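Local coordinates for macromomycin (Streptomyces macromomyceticus, PDB 2MCM), which binds non-covalently, as the apoprotein of auromomycin, the cytotoxic chromophore that intercalates weakly into DNA and causes single- and double-strand breaks, at residues 84-88 with 89-93. Sequence-based numbering, arbitrary orientation. Where two conformers were deposited one is given.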
ATOM      1  N   GLY A  84       2.540 -14.391  -7.899  1.00 14.60           N
ATOM      2  CA  GLY A  84       1.323 -14.899  -8.611  1.00 13.40           C
ATOM      3  C   GLY A  84       0.210 -13.889  -8.425  1.00 13.19           C
ATOM      4  O   GLY A  84       0.396 -12.747  -7.940  1.00 15.62           O
ATOM      5  N   THR A  85      -0.977 -14.264  -8.908  1.00 13.57           N
ATOM      6  CA  THR A  85      -2.089 -13.360  -8.910  1.00 14.30           C
ATOM      7  C   THR A  85      -2.794 -13.276  -7.578  1.00 13.07           C
ATOM      8  O   THR A  85      -3.001 -14.360  -6.971  1.00 15.37           O
ATOM      9  CB  THR A  85      -3.180 -13.880  -9.970  1.00 16.95           C
ATOM     10  OG1 THR A  85      -2.426 -14.010 -11.205  1.00 18.34           O
ATOM     11  CG2 THR A  85      -4.362 -12.918 -10.075  1.00 17.11           C
ATOM     12  N   VAL A  86      -3.199 -12.110  -7.196  1.00 12.29           N
ATOM     13  CA  VAL A  86      -3.980 -11.833  -6.003  1.00 12.11           C
ATOM     14  C   VAL A  86      -5.308 -11.203  -6.483  1.00 12.68           C
ATOM     15  O   VAL A  86      -5.286 -10.202  -7.193  1.00 13.15           O
ATOM     16  CB  VAL A  86      -3.256 -10.850  -5.056  1.00 12.42           C
ATOM     17  CG1 VAL A  86      -4.170 -10.502  -3.883  1.00 14.05           C
ATOM     18  CG2 VAL A  86      -1.984 -11.454  -4.449  1.00 14.63           C
ATOM     19  N   ASN A  87      -6.441 -11.737  -6.049  1.00 12.95           N
ATOM     20  CA  ASN A  87      -7.753 -11.182  -6.437  1.00 12.90           C
ATOM     21  C   ASN A  87      -8.326 -10.545  -5.178  1.00 11.33           C
ATOM     22  O   ASN A  87      -8.610 -11.329  -4.206  1.00 12.09           O
ATOM     23  CB  ASN A  87      -8.601 -12.315  -6.977  1.00 15.82           C
ATOM     24  CG  ASN A  87      -9.991 -11.830  -7.332  1.00 18.11           C
ATOM     25  OD1 ASN A  87     -10.537 -10.810  -6.912  1.00 18.15           O
ATOM     26  ND2 ASN A  87     -10.548 -12.767  -8.136  1.00 21.52           N
ATOM     27  N   CYS A  88      -8.462  -9.264  -5.121  1.00 11.14           N
ATOM     28  CA  CYS A  88      -8.923  -8.516  -3.957  1.00 11.59           C
ATOM     29  C   CYS A  88     -10.428  -8.604  -3.744  1.00 12.18           C
ATOM     30  O   CYS A  88     -10.850  -7.966  -2.755  1.00 12.26           O
ATOM     31  CB  CYS A  88      -8.422  -7.076  -3.963  1.00 10.98           C
ATOM     32  SG  CYS A  88      -6.581  -6.927  -4.044  1.00 10.56           S
ATOM     33  N   LYS A  89     -11.131  -9.333  -4.554  1.00 13.74           N
ATOM     34  CA  LYS A  89     -12.560  -9.507  -4.336  1.00 16.85           C
ATOM     35  C   LYS A  89     -12.676 -10.836  -3.601  1.00 17.76           C
ATOM     36  O   LYS A  89     -13.811 -11.140  -3.163  1.00 19.15           O
ATOM     37  CB  LYS A  89     -13.358  -9.495  -5.651  1.00 18.84           C
ATOM     38  CG  LYS A  89     -13.509  -8.041  -6.136  1.00 22.28           C
ATOM     39  CD  LYS A  89     -14.243  -7.856  -7.432  1.00 25.31           C
ATOM     40  CE  LYS A  89     -15.747  -7.857  -7.363  1.00 27.97           C
ATOM     41  NZ  LYS A  89     -16.285  -7.318  -6.083  1.00 30.23           N
ATOM     42  N   VAL A  90     -11.624 -11.601  -3.452  1.00 17.12           N
ATOM     43  CA  VAL A  90     -11.630 -12.911  -2.761  1.00 18.97           C
ATOM     44  C   VAL A  90     -10.852 -12.831  -1.456  1.00 18.52           C
ATOM     45  O   VAL A  90     -11.269 -13.496  -0.464  1.00 21.04           O
ATOM     46  CB  VAL A  90     -11.055 -14.006  -3.715  1.00 20.11           C
ATOM     47  CG1 VAL A  90     -10.810 -15.346  -3.046  1.00 21.32           C
ATOM     48  CG2 VAL A  90     -11.916 -14.115  -4.950  1.00 21.33           C
ATOM     49  N   VAL A  91      -9.710 -12.182  -1.449  1.00 16.71           N
ATOM     50  CA  VAL A  91      -8.873 -12.027  -0.251  1.00 15.45           C
ATOM     51  C   VAL A  91      -8.884 -10.541   0.092  1.00 16.07           C
ATOM     52  O   VAL A  91      -9.200  -9.648  -0.691  1.00 16.73           O
ATOM     53  CB  VAL A  91      -7.451 -12.533  -0.374  1.00 15.93           C
ATOM     54  CG1 VAL A  91      -7.470 -14.040  -0.646  0.60 15.90           C
ATOM     55  CG2 VAL A  91      -6.504 -11.719  -1.201  0.60 15.95           C
ATOM     56  N   SER A  92      -8.516 -10.251   1.335  1.00 14.00           N
ATOM     57  CA  SER A  92      -8.457  -8.863   1.801  1.00 14.42           C
ATOM     58  C   SER A  92      -7.157  -8.171   1.340  1.00 13.40           C
ATOM     59  O   SER A  92      -6.068  -8.692   1.591  1.00 16.28           O
ATOM     60  CB  SER A  92      -8.481  -8.711   3.362  1.00 17.26           C
ATOM     61  OG  SER A  92      -9.744  -9.223   3.802  1.00 19.02           O
ATOM     62  N   CYS A  93      -7.291  -7.010   0.712  1.00 11.63           N
ATOM     63  CA  CYS A  93      -6.092  -6.253   0.300  1.00 10.11           C
ATOM     64  C   CYS A  93      -6.046  -4.932   1.026  1.00  9.35           C
ATOM     65  O   CYS A  93      -7.129  -4.535   1.621  1.00  8.54           O
ATOM     66  CB  CYS A  93      -6.219  -5.925  -1.228  1.00  9.15           C
ATOM     67  SG  CYS A  93      -6.066  -7.481  -2.145  1.00 10.11           S
TER
HETATM   68  O   HOH W   1      -9.697  -6.179  -0.768  1.00 15.89           O
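C88 and C93 close a tight loop through a disulfide, SG to SG 2.0 Å, with a torsion of -85° about the S-S bond. The pair is buried: C88 also touches Q35 and F72, C93 touches A37. Just ahead of this ring, the backbone O of N87 accepts two N-H groups of the loop: V91 N, 3.1 Å away, arrives in the carbonyl plane on a nearly straight bond (168° at the hydrogen), whereas V90 N comes from above that plane. The side chain of N87 adds a third bond. With CG anti to the backbone N (chi1 177°), the amide is carried toward the following residues and OD1 accepts K89 N at 2.8 Å, the donor somewhat tilted from the amide plane. One water joins the backbones of the two half-cystines, donating to C88 O and accepting from C93 N. V90 CG2 lies against the N87 amide, 3.7 Å from ND2, in van der Waals contact. Among apolar groups, V86 CG1 meets V91 CG2 at 3.8 Å, the two valines crossing at about a right angle. The same CG1 lies 4.0 Å from C93 SG, while V86 also packs on A37, V39, F72 and A74. K89 leads outward, its NZ in a salt bridge with the C-terminal carboxylate of A112. The i+3 and i+4 bonds to N87 O, a beta-turn and an alpha-turn bond, wrap the chain into a tight turn at the end of strand 81-87; superposed on it, N87 OD1 bonded to the N-H two residues on defines an Asx turn, set here in a disulfide-closed loop between strands 81-87 and 93-98 of the neocarzinostatin-family beta fold.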